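Local coordinates for GNA33 (Neisseria gonorrhoeae FA 1090, PDB 2G5D), which probably cleaves the beta-1,4 bond between N-acetylmuramic acid and N-acetylglucosamine in peptidoglycan as a lytic transglycosylase, leaving a 1,6-anhydro-N-acetylmuramic acid end, at residues Arg201-Ser205 with Arg206-Tyr210; Thr332-Gly336 with Glu337-Ala341. One frame throughout, in Å; residues are numbered along the deposited sequence.

Interaction 1 of 2, residues Arg201-Ser205 with Arg206-Tyr210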
loop_
_atom_site.group_PDB
_atom_site.type_symbol
_atom_site.label_atom_id
_atom_site.label_comp_id
_atom_site.label_asym_id
_atom_site.label_seq_id
_atom_site.Cartn_x
_atom_site.Cartn_y
_atom_site.Cartn_z
ATOM N N ARG A 201 -19.988 15.346 -7.409
ATOM C CA ARG A 201 -19.954 16.779 -7.708
ATOM C C ARG A 201 -21.372 17.320 -7.885
ATOM O O ARG A 201 -22.258 16.603 -8.355
ATOM C CB ARG A 201 -19.133 17.051 -8.975
ATOM C CG ARG A 201 -19.561 16.225 -10.186
ATOM C CD ARG A 201 -18.894 16.676 -11.469
ATOM N NE ARG A 201 -19.665 16.225 -12.625
ATOM C CZ ARG A 201 -20.533 16.976 -13.293
ATOM N NH1 ARG A 201 -20.739 18.240 -12.950
ATOM N NH2 ARG A 201 -21.196 16.462 -14.316
ATOM N N PHE A 202 -21.571 18.585 -7.514
ATOM C CA PHE A 202 -22.855 19.266 -7.705
ATOM C C PHE A 202 -23.050 19.622 -9.179
ATOM O O PHE A 202 -22.119 20.081 -9.846
ATOM C CB PHE A 202 -22.948 20.541 -6.856
ATOM C CG PHE A 202 -22.677 20.331 -5.384
ATOM C CD1 PHE A 202 -21.577 20.935 -4.775
ATOM C CD2 PHE A 202 -23.522 19.542 -4.606
ATOM C CE1 PHE A 202 -21.321 20.753 -3.406
ATOM C CE2 PHE A 202 -23.277 19.356 -3.245
ATOM C CZ PHE A 202 -22.170 19.958 -2.645
ATOM N N GLU A 203 -24.262 19.398 -9.678
ATOM C CA GLU A 203 -24.623 19.709 -11.063
ATOM C C GLU A 203 -26.138 19.826 -11.137
ATOM O O GLU A 203 -26.852 18.826 -10.995
ATOM C CB GLU A 203 -24.103 18.627 -12.023
ATOM C CG GLU A 203 -24.538 18.778 -13.487
ATOM C CD GLU A 203 -23.729 19.812 -14.260
ATOM O OE1 GLU A 203 -22.501 19.924 -14.041
ATOM O OE2 GLU A 203 -24.325 20.503 -15.111
ATOM N N GLY A 204 -26.617 21.050 -11.358
ATOM C CA GLY A 204 -28.043 21.355 -11.303
ATOM C C GLY A 204 -28.461 21.416 -9.849
ATOM O O GLY A 204 -27.895 22.183 -9.068
ATOM N N SER A 205 -29.453 20.607 -9.486
ATOM C CA SER A 205 -29.784 20.376 -8.081
ATOM C C SER A 205 -29.542 18.902 -7.756
ATOM O O SER A 205 -30.301 18.275 -7.014
ATOM C CB SER A 205 -31.226 20.795 -7.766
ATOM O OG SER A 205 -32.157 19.822 -8.207
ATOM N N ARG A 206 -28.470 18.358 -8.325
ATOM C CA ARG A 206 -28.119 16.956 -8.131
ATOM C C ARG A 206 -26.699 16.773 -7.607
ATOM O O ARG A 206 -25.844 17.648 -7.768
ATOM C CB ARG A 206 -28.273 16.182 -9.441
ATOM C CG ARG A 206 -29.703 16.014 -9.943
ATOM C CD ARG A 206 -29.692 15.087 -11.144
ATOM N NE ARG A 206 -31.020 14.605 -11.506
ATOM C CZ ARG A 206 -31.249 13.458 -12.142
ATOM N NH1 ARG A 206 -30.235 12.660 -12.465
ATOM N NH2 ARG A 206 -32.494 13.104 -12.442
ATOM N N PHE A 207 -26.472 15.625 -6.972
ATOM C CA PHE A 207 -25.140 15.150 -6.611
ATOM C C PHE A 207 -24.921 13.846 -7.378
ATOM O O PHE A 207 -25.575 12.834 -7.105
ATOM C CB PHE A 207 -25.047 14.928 -5.098
ATOM C CG PHE A 207 -23.636 14.881 -4.569
ATOM C CD1 PHE A 207 -23.017 13.658 -4.296
ATOM C CD2 PHE A 207 -22.929 16.057 -4.331
ATOM C CE1 PHE A 207 -21.722 13.605 -3.802
ATOM C CE2 PHE A 207 -21.627 16.015 -3.835
ATOM C CZ PHE A 207 -21.024 14.784 -3.572
ATOM N N LEU A 208 -24.028 13.895 -8.362
ATOM C CA LEU A 208 -23.802 12.789 -9.291
ATOM C C LEU A 208 -22.439 12.154 -9.048
ATOM O O LEU A 208 -21.510 12.856 -8.635
ATOM C CB LEU A 208 -23.839 13.297 -10.735
ATOM C CG LEU A 208 -24.848 14.371 -11.145
ATOM C CD1 LEU A 208 -24.350 15.086 -12.386
ATOM C CD2 LEU A 208 -26.225 13.762 -11.365
ATOM N N PRO A 209 -22.305 10.834 -9.316
ATOM C CA PRO A 209 -20.994 10.172 -9.265
ATOM C C PRO A 209 -19.927 11.005 -9.975
ATOM O O PRO A 209 -20.229 11.650 -10.981
ATOM C CB PRO A 209 -21.240 8.863 -10.021
ATOM C CG PRO A 209 -22.665 8.554 -9.748
ATOM C CD PRO A 209 -23.382 9.882 -9.661
ATOM N N TYR A 210 -18.706 11.024 -9.437
ATOM C CA TYR A 210 -17.628 11.761 -10.071
ATOM C C TYR A 210 -17.201 11.082 -11.377
ATOM O O TYR A 210 -17.579 9.933 -11.646
ATOM C CB TYR A 210 -16.422 11.995 -9.130
ATOM C CG TYR A 210 -15.659 13.235 -9.533
ATOM C CD1 TYR A 210 -14.447 13.149 -10.229
ATOM C CD2 TYR A 210 -16.194 14.503 -9.293
ATOM C CE1 TYR A 210 -13.776 14.301 -10.645
ATOM C CE2 TYR A 210 -15.539 15.647 -9.696
ATOM C CZ TYR A 210 -14.328 15.542 -10.372
ATOM O OH TYR A 210 -13.696 16.691 -10.778
HETATM O O HOH W 1 -19.509 13.664 -12.755
#
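The ring of F207 turns its edge to one face of F202 in an offset edge-to-face pair: the planes stand 65° apart, the centroids are 5.3 Å apart, and F207 CD2 comes within 3.5 Å of F202 CE2. One face of the F207 ring lies near the backbone N of R201, set off toward the rim, while the carbonyl O of R206 sits at the edge of the F202 ring. On the other face of the sheet, the guanidinium of R201 carries L208 CD1 over one face, 3.9 Å from R201 NH2. In its own plane it meets E203 and a water. R201 NH1 gives E203 OE1 a nearly straight salt-bridge bond of 2.7 Å on the anti side of the carboxylate, and the water accepts from R201 NE and donates to P209 O, so both in-plane bonds limit rotation of the group. The R201 side chain starts out tucked over its own backbone (chi1 53°), which brings the methylenes to the ring of Y210, with R201 CG 3.9 Å from Y210 CD2; the Y210 hydroxyl is hydrogen-bonded to D146. L208 CD1 also touches E203 CB at 3.6 Å. Beneath these side chains, R201 N to L208 O and L208 N to R201 O, both 3.2 Å, form a hydrogen-bonded pair, whereas F202 and F207 are a non-hydrogen-bonded pair. I148 and I165 touch both phenylalanine side chains. This alternation of faces and the tight reversal around G204 and S205 identify a beta hairpin, made by strands 197-203 and 206-209 of the five-stranded sheet within the MltA-specific insert.

Interaction 2 of 2, residues Thr332-Gly336 with Glu337-Ala341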
loop_
_atom_site.group_PDB
_atom_site.type_symbol
_atom_site.label_atom_id
_atom_site.label_comp_id
_atom_site.label_asym_id
_atom_site.label_seq_id
_atom_site.Cartn_x
_atom_site.Cartn_y
_atom_site.Cartn_z
ATOM N N THR A 332 2.703 6.680 7.748
ATOM C CA THR A 332 4.143 6.932 7.807
ATOM C C THR A 332 4.851 6.415 6.543
ATOM O O THR A 332 4.360 5.483 5.889
ATOM C CB THR A 332 4.812 6.321 9.097
ATOM O OG1 THR A 332 4.607 4.896 9.133
ATOM C CG2 THR A 332 4.242 6.972 10.363
ATOM N N PRO A 333 5.995 7.036 6.178
ATOM C CA PRO A 333 6.749 6.617 4.983
ATOM C C PRO A 333 7.413 5.207 5.027
ATOM O O PRO A 333 8.168 4.880 5.951
ATOM C CB PRO A 333 7.789 7.742 4.820
ATOM C CG PRO A 333 7.939 8.350 6.190
ATOM C CD PRO A 333 6.595 8.223 6.837
ATOM N N LEU A 334 7.155 4.381 4.013
ATOM C CA LEU A 334 7.656 3.010 4.032
ATOM C C LEU A 334 9.124 2.922 3.590
ATOM O O LEU A 334 9.561 3.632 2.661
ATOM C CB LEU A 334 6.781 2.098 3.153
ATOM C CG LEU A 334 5.268 2.102 3.397
ATOM C CD1 LEU A 334 4.526 1.276 2.339
ATOM C CD2 LEU A 334 4.958 1.598 4.786
ATOM N N MET A 335 9.879 2.058 4.271
ATOM C CA MET A 335 11.270 1.828 3.968
ATOM C C MET A 335 11.370 0.580 3.114
ATOM O O MET A 335 10.912 -0.493 3.519
ATOM C CB MET A 335 12.057 1.641 5.263
ATOM C CG MET A 335 13.549 1.498 5.105
ATOM S SD MET A 335 14.291 1.090 6.690
ATOM C CE MET A 335 15.890 0.488 6.195
ATOM N N GLY A 336 11.977 0.728 1.946
ATOM C CA GLY A 336 12.198 -0.392 1.020
ATOM C C GLY A 336 12.841 -1.597 1.674
ATOM O O GLY A 336 13.866 -1.464 2.377
ATOM N N GLU A 337 12.199 -2.759 1.472
ATOM C CA GLU A 337 12.677 -4.068 1.954
ATOM C C GLU A 337 12.471 -4.390 3.431
ATOM O O GLU A 337 12.781 -5.519 3.852
ATOM C CB GLU A 337 14.149 -4.273 1.623
ATOM C CG GLU A 337 14.407 -4.573 0.187
ATOM C CD GLU A 337 15.881 -4.689 -0.096
ATOM O OE1 GLU A 337 16.403 -3.823 -0.793
ATOM O OE2 GLU A 337 16.528 -5.639 0.383
ATOM N N TYR A 338 11.937 -3.416 4.181
ATOM C CA TYR A 338 11.773 -3.468 5.634
ATOM C C TYR A 338 10.371 -3.045 6.074
ATOM O O TYR A 338 10.137 -2.704 7.232
ATOM C CB TYR A 338 12.890 -2.669 6.345
ATOM C CG TYR A 338 14.176 -3.453 6.282
ATOM C CD1 TYR A 338 15.099 -3.259 5.246
ATOM C CD2 TYR A 338 14.429 -4.450 7.225
ATOM C CE1 TYR A 338 16.251 -4.067 5.160
ATOM C CE2 TYR A 338 15.567 -5.240 7.153
ATOM C CZ TYR A 338 16.464 -5.058 6.136
ATOM O OH TYR A 338 17.571 -5.876 6.128
ATOM N N ALA A 339 9.443 -3.084 5.127
ATOM C CA ALA A 339 8.036 -2.810 5.400
ATOM C C ALA A 339 7.150 -3.737 4.583
ATOM O O ALA A 339 7.556 -4.266 3.540
ATOM C CB ALA A 339 7.683 -1.336 5.121
ATOM N N GLY A 340 5.953 -3.975 5.086
ATOM C CA GLY A 340 4.998 -4.790 4.360
ATOM C C GLY A 340 3.563 -4.433 4.624
ATOM O O GLY A 340 3.263 -3.731 5.595
ATOM N N ALA A 341 2.682 -4.883 3.728
ATOM C CA ALA A 341 1.241 -4.787 3.933
ATOM C C ALA A 341 0.652 -6.092 4.483
ATOM O O ALA A 341 1.037 -7.193 4.061
ATOM C CB ALA A 341 0.498 -4.348 2.624
#
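M335 and Y338 run side by side and point the same way, with the thioether beside the ring. The methionine chain has CG anti to the backbone N (chi1 -175°) and stays extended beyond it, which carries M335 CE to 3.9 Å from Y338 CD1. M335 SD lies 5.5 Å from the Y338 ring centroid and 53° off the ring normal, an oblique Met-aromatic contact; M335 SD also approaches Y338 CB at 4.0 Å. At the ring's edge, near its plane, the carbonyl O of G336 is 3.6 Å from Y338 CD1. Helix 58-72 borders this pair: K60 touches both side chains, and Q63 and S64 touch M335.

A second apolar contact joins the residues just outside the turn, L334 and A339, with L334 CD2 4.0 Å from A339 CB. The buried alanine methyl points toward the preceding segment, and F388 also packs against L334. Between the two side-chain contacts, Y338 N donates to M335 O at 3.2 Å in a fairly straight bond, the donor tilted from the carbonyl plane. E337 sends its extended side chain away from the turn to a salt bridge with R368. The backbone at E337 has positive phi (78°), and the M335-Y338 bond closes G336 and E337 as the central residues of a type II beta turn, leading into strand 339-342 of the 3D domain, a family of the double-psi beta-barrel clan.

Interactions 1 and 2 are separate local turns, with centres 39 Å apart and nearest atoms about 26 Å apart, and they share no strand. Interaction 1 belongs to the MltA-specific insert, its centre about 30 Å from the centre of the chain; the centre of interaction 2 lies about 9 Å from it, and its turn leads into a strand of the 3D domain. Four of the nine touching residues in 201-210 are exposed, against none of six in 332-341. The outer contact combines antiparallel pairing between the two strands joined by its turn with aromatic packing on one face and a charged, water-bridged network on the other. The inner one is closed by the backbone hydrogen bond of a beta turn and has mainly apolar or sulfur-aromatic side-chain contacts, its acidic side chain being paired outside the turn.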